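Local coordinates for GDSL-like Lipase/Acylhydrolase family protein (Neisseria meningitidis, PDB 4K7J) that probably removes O-linked acetyl groups from peptidoglycan as an esterase of the SGNH (GDSL-like) hydrolase family, at residues Leu137-Ser150 / Asp196-Gly208. Numbering follows the deposited sequence. Where two conformers were deposited one is given.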
ATOM      1  N   LEU A 137      19.035  -3.847  -4.683  1.00 22.22           N
ATOM      2  CA  LEU A 137      17.851  -4.497  -4.144  1.00 19.39           C
ATOM      3  C   LEU A 137      17.919  -5.976  -4.453  1.00 23.85           C
ATOM      4  O   LEU A 137      18.086  -6.382  -5.615  1.00 18.74           O
ATOM      5  CB  LEU A 137      16.570  -3.897  -4.723  1.00 21.08           C
ATOM      6  CG  LEU A 137      16.314  -2.415  -4.447  1.00 21.98           C
ATOM      7  CD1 LEU A 137      16.863  -1.570  -5.572  1.00 25.25           C
ATOM      8  CD2 LEU A 137      14.821  -2.188  -4.304  1.00 24.84           C
ATOM      9  N   THR A 138      17.805  -6.775  -3.399  1.00 16.80           N
ATOM     10  CA  THR A 138      17.886  -8.224  -3.508  1.00 18.19           C
ATOM     11  C   THR A 138      16.570  -8.825  -3.043  1.00 20.40           C
ATOM     12  O   THR A 138      16.092  -8.524  -1.948  1.00 22.82           O
ATOM     13  CB  THR A 138      19.039  -8.778  -2.654  1.00 26.08           C
ATOM     14  OG1 THR A 138      20.266  -8.153  -3.052  1.00 26.13           O
ATOM     15  CG2 THR A 138      19.161 -10.293  -2.813  1.00 26.29           C
ATOM     16  N   ALA A 139      15.976  -9.659  -3.889  1.00 24.22           N
ATOM     17  CA  ALA A 139      14.706 -10.295  -3.574  1.00 29.96           C
ATOM     18  C   ALA A 139      14.892 -11.314  -2.468  1.00 30.49           C
ATOM     19  O   ALA A 139      15.820 -12.114  -2.514  1.00 33.19           O
ATOM     20  CB  ALA A 139      14.130 -10.961  -4.811  1.00 34.72           C
ATOM     21  N   SER A 140      14.017 -11.270  -1.464  0.83 35.30           N
ATOM     22  CA  SER A 140      14.054 -12.233  -0.365  0.83 35.82           C
ATOM     23  C   SER A 140      13.760 -13.664  -0.846  0.83 40.59           C
ATOM     24  O   SER A 140      14.218 -14.632  -0.243  0.83 42.85           O
ATOM     25  CB  SER A 140      13.088 -11.819   0.753  0.83 36.71           C
ATOM     26  OG  SER A 140      13.491 -10.594   1.350  0.83 36.75           O
ATOM     27  N   ASP A 141      13.000 -13.790  -1.933  1.00 46.42           N
ATOM     28  CA  ASP A 141      12.796 -15.086  -2.589  1.00 53.76           C
ATOM     29  C   ASP A 141      13.412 -15.071  -3.993  1.00 59.18           C
ATOM     30  O   ASP A 141      14.566 -15.481  -4.177  1.00 66.26           O
ATOM     31  CB  ASP A 141      11.316 -15.447  -2.668  1.00 54.73           C
ATOM     32  CG  ASP A 141      11.092 -16.864  -3.174  1.00 69.80           C
ATOM     33  OD1 ASP A 141      11.952 -17.732  -2.900  1.00 66.11           O
ATOM     34  OD2 ASP A 141      10.062 -17.110  -3.843  1.00 64.68           O
ATOM     35  N   GLY A 142      12.635 -14.616  -4.977  1.00 56.58           N
ATOM     36  CA  GLY A 142      13.176 -14.218  -6.274  1.00 60.73           C
ATOM     37  C   GLY A 142      13.280 -15.239  -7.397  1.00 68.21           C
ATOM     38  O   GLY A 142      13.521 -16.428  -7.164  1.00 67.36           O
ATOM     39  N   ILE A 143      13.120 -14.751  -8.631  1.00 68.40           N
ATOM     40  CA  ILE A 143      13.229 -15.583  -9.833  1.00 69.61           C
ATOM     41  C   ILE A 143      14.253 -15.065 -10.858  1.00 60.43           C
ATOM     42  O   ILE A 143      14.137 -15.361 -12.050  1.00 60.81           O
ATOM     43  CB  ILE A 143      11.864 -15.742 -10.554  1.00 62.72           C
ATOM     44  CG1 ILE A 143      11.286 -14.370 -10.915  1.00 59.55           C
ATOM     45  CG2 ILE A 143      10.888 -16.550  -9.701  1.00 63.68           C
ATOM     46  CD1 ILE A 143      10.364 -14.384 -12.121  1.00 50.27           C
ATOM     47  N   ALA A 144      15.243 -14.307 -10.383  1.00 51.90           N
ATOM     48  CA  ALA A 144      16.326 -13.705 -11.192  1.00 53.52           C
ATOM     49  C   ALA A 144      16.302 -13.798 -12.737  1.00 53.35           C
ATOM     50  O   ALA A 144      17.342 -13.970 -13.383  1.00 50.85           O
ATOM     51  CB  ALA A 144      17.693 -14.126 -10.652  1.00 54.44           C
ATOM     52  N   SER A 145      15.114 -13.685 -13.318  1.00 58.01           N
ATOM     53  CA  SER A 145      14.984 -13.438 -14.745  1.00 51.77           C
ATOM     54  C   SER A 145      14.707 -11.946 -14.883  1.00 39.50           C
ATOM     55  O   SER A 145      14.246 -11.312 -13.937  1.00 46.73           O
ATOM     56  CB  SER A 145      13.849 -14.267 -15.352  1.00 47.71           C
ATOM     57  OG  SER A 145      12.609 -13.977 -14.730  1.00 51.61           O
ATOM     58  N   LYS A 146      14.978 -11.397 -16.061  0.60 40.97           N
ATOM     59  CA  LYS A 146      14.834  -9.966 -16.291  0.60 42.73           C
ATOM     60  C   LYS A 146      13.425  -9.472 -15.966  0.60 41.05           C
ATOM     61  O   LYS A 146      12.450  -9.905 -16.582  0.60 40.89           O
ATOM     62  CB  LYS A 146      15.199  -9.625 -17.739  0.60 41.09           C
ATOM     63  CG  LYS A 146      16.593 -10.082 -18.144  0.60 40.88           C
ATOM     64  CD  LYS A 146      16.872  -9.800 -19.612  0.60 39.52           C
ATOM     65  CE  LYS A 146      18.248 -10.311 -20.011  0.60 41.61           C
ATOM     66  NZ  LYS A 146      18.371 -11.781 -19.788  0.60 41.39           N
ATOM     67  N   GLN A 147      13.327  -8.566 -14.992  1.00 35.70           N
ATOM     68  CA  GLN A 147      12.043  -7.991 -14.618  1.00 31.68           C
ATOM     69  C   GLN A 147      11.793  -6.685 -15.367  1.00 30.20           C
ATOM     70  O   GLN A 147      12.717  -6.053 -15.884  1.00 28.41           O
ATOM     71  CB  GLN A 147      12.004  -7.706 -13.114  1.00 35.36           C
ATOM     72  CG  GLN A 147      12.557  -8.806 -12.221  1.00 31.31           C
ATOM     73  CD  GLN A 147      11.506  -9.811 -11.776  1.00 37.33           C
ATOM     74  OE1 GLN A 147      10.339  -9.472 -11.557  1.00 34.81           O
ATOM     75  NE2 GLN A 147      11.924 -11.062 -11.636  1.00 41.05           N
ATOM     76  N   ARG A 148      10.531  -6.292 -15.425  1.00 22.15           N
ATOM     77  CA  ARG A 148      10.170  -4.952 -15.834  1.00 24.39           C
ATOM     78  C   ARG A 148      10.436  -4.083 -14.621  1.00 29.56           C
ATOM     79  O   ARG A 148      10.076  -4.443 -13.499  1.00 23.49           O
ATOM     80  CB  ARG A 148       8.695  -4.885 -16.211  1.00 31.02           C
ATOM     81  CG  ARG A 148       8.316  -5.829 -17.338  1.00 37.38           C
ATOM     82  CD  ARG A 148       6.811  -5.933 -17.497  1.00 40.72           C
ATOM     83  NE  ARG A 148       6.465  -6.765 -18.642  1.00 46.46           N
ATOM     84  CZ  ARG A 148       5.282  -7.341 -18.814  1.00 48.18           C
ATOM     85  NH1 ARG A 148       4.330  -7.177 -17.901  1.00 40.01           N
ATOM     86  NH2 ARG A 148       5.056  -8.086 -19.893  1.00 44.58           N
ATOM     87  N   VAL A 149      11.104  -2.959 -14.841  1.00 25.04           N
ATOM     88  CA  VAL A 149      11.448  -2.060 -13.753  1.00 20.39           C
ATOM     89  C   VAL A 149      11.007  -0.652 -14.095  1.00 22.70           C
ATOM     90  O   VAL A 149      11.306  -0.139 -15.175  1.00 17.33           O
ATOM     91  CB  VAL A 149      12.961  -2.076 -13.459  1.00 18.84           C
ATOM     92  CG1 VAL A 149      13.309  -1.085 -12.338  1.00 15.83           C
ATOM     93  CG2 VAL A 149      13.393  -3.475 -13.086  1.00 19.43           C
ATOM     94  N   SER A 150      10.276  -0.040 -13.169  1.00 16.25           N
ATOM     95  CA  SER A 150       9.913   1.359 -13.269  1.00 13.39           C
ATOM     96  C   SER A 150      10.319   2.045 -11.959  1.00 21.63           C
ATOM     97  O   SER A 150      10.306   1.412 -10.895  1.00 22.11           O
ATOM     98  CB  SER A 150       8.407   1.497 -13.504  1.00 23.08           C
ATOM     99  OG  SER A 150       8.038   1.061 -14.801  1.00 23.79           O
ATOM    100  N   ASP A 196      16.302  12.346  -6.379  1.00 14.69           N
ATOM    101  CA  ASP A 196      15.363  11.784  -5.406  1.00 12.58           C
ATOM    102  C   ASP A 196      14.633  10.628  -6.058  1.00 12.06           C
ATOM    103  O   ASP A 196      14.218  10.729  -7.208  1.00 13.57           O
ATOM    104  CB  ASP A 196      14.362  12.836  -4.916  1.00 17.85           C
ATOM    105  CG  ASP A 196      15.001  13.861  -3.990  1.00 19.86           C
ATOM    106  OD1 ASP A 196      16.130  13.613  -3.513  1.00 19.93           O
ATOM    107  OD2 ASP A 196      14.374  14.907  -3.739  1.00 26.68           O
ATOM    108  N   ILE A 197      14.484   9.530  -5.332  1.00 12.80           N
ATOM    109  CA  ILE A 197      13.833   8.325  -5.872  1.00 12.85           C
ATOM    110  C   ILE A 197      12.635   7.962  -4.984  1.00 16.97           C
ATOM    111  O   ILE A 197      12.724   8.031  -3.755  1.00 13.43           O
ATOM    112  CB  ILE A 197      14.813   7.115  -5.899  1.00 12.51           C
ATOM    113  CG1 ILE A 197      16.103   7.453  -6.651  1.00 13.17           C
ATOM    114  CG2 ILE A 197      14.149   5.876  -6.497  1.00 11.98           C
ATOM    115  CD1 ILE A 197      15.931   7.695  -8.150  1.00 11.39           C
ATOM    116  N   GLY A 198      11.522   7.592  -5.606  1.00 11.30           N
ATOM    117  CA  GLY A 198      10.326   7.185  -4.893  1.00 11.38           C
ATOM    118  C   GLY A 198      10.244   5.676  -4.934  1.00 13.99           C
ATOM    119  O   GLY A 198      11.266   5.007  -4.898  1.00 12.12           O
ATOM    120  N   PHE A 199       9.037   5.131  -5.006  1.00 12.15           N
ATOM    121  CA  PHE A 199       8.902   3.686  -5.041  1.00 11.83           C
ATOM    122  C   PHE A 199       9.415   3.186  -6.379  1.00 11.57           C
ATOM    123  O   PHE A 199       9.398   3.911  -7.376  1.00 12.35           O
ATOM    124  CB  PHE A 199       7.453   3.261  -4.835  1.00 11.10           C
ATOM    125  CG  PHE A 199       7.021   3.237  -3.389  1.00 17.37           C
ATOM    126  CD1 PHE A 199       6.796   4.417  -2.699  1.00 12.38           C
ATOM    127  CD2 PHE A 199       6.838   2.032  -2.729  1.00 14.91           C
ATOM    128  CE1 PHE A 199       6.409   4.400  -1.368  1.00 14.49           C
ATOM    129  CE2 PHE A 199       6.430   2.004  -1.397  1.00 17.12           C
ATOM    130  CZ  PHE A 199       6.215   3.193  -0.720  1.00 14.19           C
ATOM    131  N   ILE A 200       9.859   1.940  -6.379  1.00 13.21           N
ATOM    132  CA  ILE A 200      10.444   1.292  -7.536  1.00 13.25           C
ATOM    133  C   ILE A 200       9.638   0.032  -7.829  1.00 16.31           C
ATOM    134  O   ILE A 200       9.488  -0.828  -6.963  1.00 13.93           O
ATOM    135  CB  ILE A 200      11.886   0.876  -7.236  1.00 11.66           C
ATOM    136  CG1 ILE A 200      12.755   2.103  -6.970  1.00 10.97           C
ATOM    137  CG2 ILE A 200      12.452   0.034  -8.368  1.00 16.60           C
ATOM    138  CD1 ILE A 200      14.172   1.762  -6.595  1.00 16.87           C
ATOM    139  N   ASN A 201       9.108  -0.068  -9.039  1.00 16.16           N
ATOM    140  CA  ASN A 201       8.247  -1.191  -9.394  1.00 17.24           C
ATOM    141  C   ASN A 201       9.042  -2.270 -10.070  1.00 20.95           C
ATOM    142  O   ASN A 201       9.755  -2.003 -11.032  1.00 19.78           O
ATOM    143  CB  ASN A 201       7.141  -0.763 -10.346  1.00 13.41           C
ATOM    144  CG  ASN A 201       6.112  -1.859 -10.559  1.00 23.46           C
ATOM    145  OD1 ASN A 201       5.876  -2.674  -9.669  1.00 22.63           O
ATOM    146  ND2 ASN A 201       5.510  -1.898 -11.746  1.00 23.00           N
ATOM    147  N   ILE A 202       8.914  -3.492  -9.575  1.00 19.63           N
ATOM    148  CA  ILE A 202       9.653  -4.619 -10.124  1.00 20.95           C
ATOM    149  C   ILE A 202       8.671  -5.759 -10.417  1.00 31.61           C
ATOM    150  O   ILE A 202       8.151  -6.384  -9.491  1.00 33.33           O
ATOM    151  CB  ILE A 202      10.756  -5.053  -9.144  1.00 24.60           C
ATOM    152  CG1 ILE A 202      11.654  -3.849  -8.809  1.00 21.80           C
ATOM    153  CG2 ILE A 202      11.569  -6.220  -9.699  1.00 25.03           C
ATOM    154  CD1 ILE A 202      12.671  -4.113  -7.723  1.00 30.30           C
ATOM    155  N   GLU A 203       8.417  -6.002 -11.705  1.00 19.74           N
ATOM    156  CA  GLU A 203       7.366  -6.913 -12.161  1.00 26.33           C
ATOM    157  C   GLU A 203       7.923  -8.038 -13.033  1.00 34.13           C
ATOM    158  O   GLU A 203       8.815  -7.825 -13.856  1.00 30.35           O
ATOM    159  CB  GLU A 203       6.302  -6.154 -12.974  1.00 22.87           C
ATOM    160  CG  GLU A 203       5.333  -5.333 -12.163  1.00 25.95           C
ATOM    161  CD  GLU A 203       4.295  -4.629 -13.019  1.00 29.06           C
ATOM    162  OE1 GLU A 203       4.405  -4.667 -14.268  1.00 36.43           O
ATOM    163  OE2 GLU A 203       3.363  -4.032 -12.438  1.00 33.02           O
ATOM    164  N   ASN A 204       7.378  -9.234 -12.856  1.00 30.58           N
ATOM    165  CA  ASN A 204       7.745 -10.384 -13.669  1.00 31.92           C
ATOM    166  C   ASN A 204       6.943 -10.351 -14.977  1.00 30.42           C
ATOM    167  O   ASN A 204       5.717 -10.236 -14.958  1.00 31.26           O
ATOM    168  CB  ASN A 204       7.533 -11.671 -12.844  1.00 33.90           C
ATOM    169  CG  ASN A 204       7.163 -12.888 -13.685  1.00 44.40           C
ATOM    170  OD1 ASN A 204       7.644 -13.085 -14.809  1.00 42.89           O
ATOM    171  ND2 ASN A 204       6.312 -13.736 -13.115  1.00 34.15           N
ATOM    172  N   PRO A 205       7.644 -10.427 -16.120  1.00 38.23           N
ATOM    173  CA  PRO A 205       7.066 -10.341 -17.472  1.00 37.95           C
ATOM    174  C   PRO A 205       6.007 -11.409 -17.783  1.00 37.02           C
ATOM    175  O   PRO A 205       5.166 -11.186 -18.655  1.00 35.95           O
ATOM    176  CB  PRO A 205       8.283 -10.538 -18.382  1.00 41.80           C
ATOM    177  CG  PRO A 205       9.291 -11.254 -17.526  1.00 37.16           C
ATOM    178  CD  PRO A 205       9.096 -10.675 -16.161  1.00 37.79           C
ATOM    179  N   ALA A 206       6.041 -12.541 -17.082  1.00 31.25           N
ATOM    180  CA  ALA A 206       5.016 -13.578 -17.261  1.00 37.71           C
ATOM    181  C   ALA A 206       3.644 -13.215 -16.669  1.00 35.45           C
ATOM    182  O   ALA A 206       2.662 -13.925 -16.889  1.00 34.91           O
ATOM    183  CB  ALA A 206       5.498 -14.922 -16.704  1.00 26.13           C
ATOM    184  N   GLY A 207       3.576 -12.120 -15.915  1.00 32.08           N
ATOM    185  CA  GLY A 207       2.308 -11.660 -15.363  1.00 32.08           C
ATOM    186  C   GLY A 207       1.910 -12.339 -14.059  1.00 27.26           C
ATOM    187  O   GLY A 207       2.655 -13.155 -13.526  1.00 24.14           O
ATOM    188  N   GLY A 208       0.730 -11.993 -13.541  1.00 31.87           N
ATOM    189  CA  GLY A 208       0.261 -12.522 -12.267  1.00 24.23           C
ATOM    190  C   GLY A 208      -0.204 -11.401 -11.353  1.00 22.44           C
ATOM    191  O   GLY A 208      -0.556 -10.327 -11.830  1.00 26.54           O
TER
HETATM  192  O   HOH W   1       9.623  -9.094  -8.885  1.00 30.60           O
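Arg-148 and Ser-150 pair with Glu-203 and Asn-201 as strands 147-150 and 196-203 run antiparallel, each pair closed by two backbone hydrogen bonds, among them Arg-148 N to Glu-203 O at 2.8 Å. Val-149 and Ile-202, the non-hydrogen-bonded pair between them, turn to the other face; beta-branched chains suit the extended backbone, and their aliphatic ends pack on the neighbouring sheet, both on Leu-187 and Ile-202 also on Leu-137. The Ile-202 CG2 methyl crosses the Gln-147 chain at about a right angle, 3.7 Å from Gln-147 CG. Bent at chi2 (-91°), Gln-147 brings OE1 within 3.2 Å of Glu-203 C, and a water donates to both Gln-147 OE1 and Ile-202 O. On the opposite face the Asn-201 amide suits a carboxylate neighbour: ND2 gives Glu-203 OE2 a nearly straight hydrogen bond (177°) from above the carboxylate plane. Arg-148 is long enough to reach the turn, where Pro-205 CA sits over one guanidinium face, 3.7 Å above its centre. The chemistry is largely divided by face, water-bridged Gln-147 excepted: aliphatic groups join two beta sheets, whereas Glu-203 OE2 forms a salt bridge with Arg-55 of strand 53-60, probably stabilising the carboxylate's negative charge.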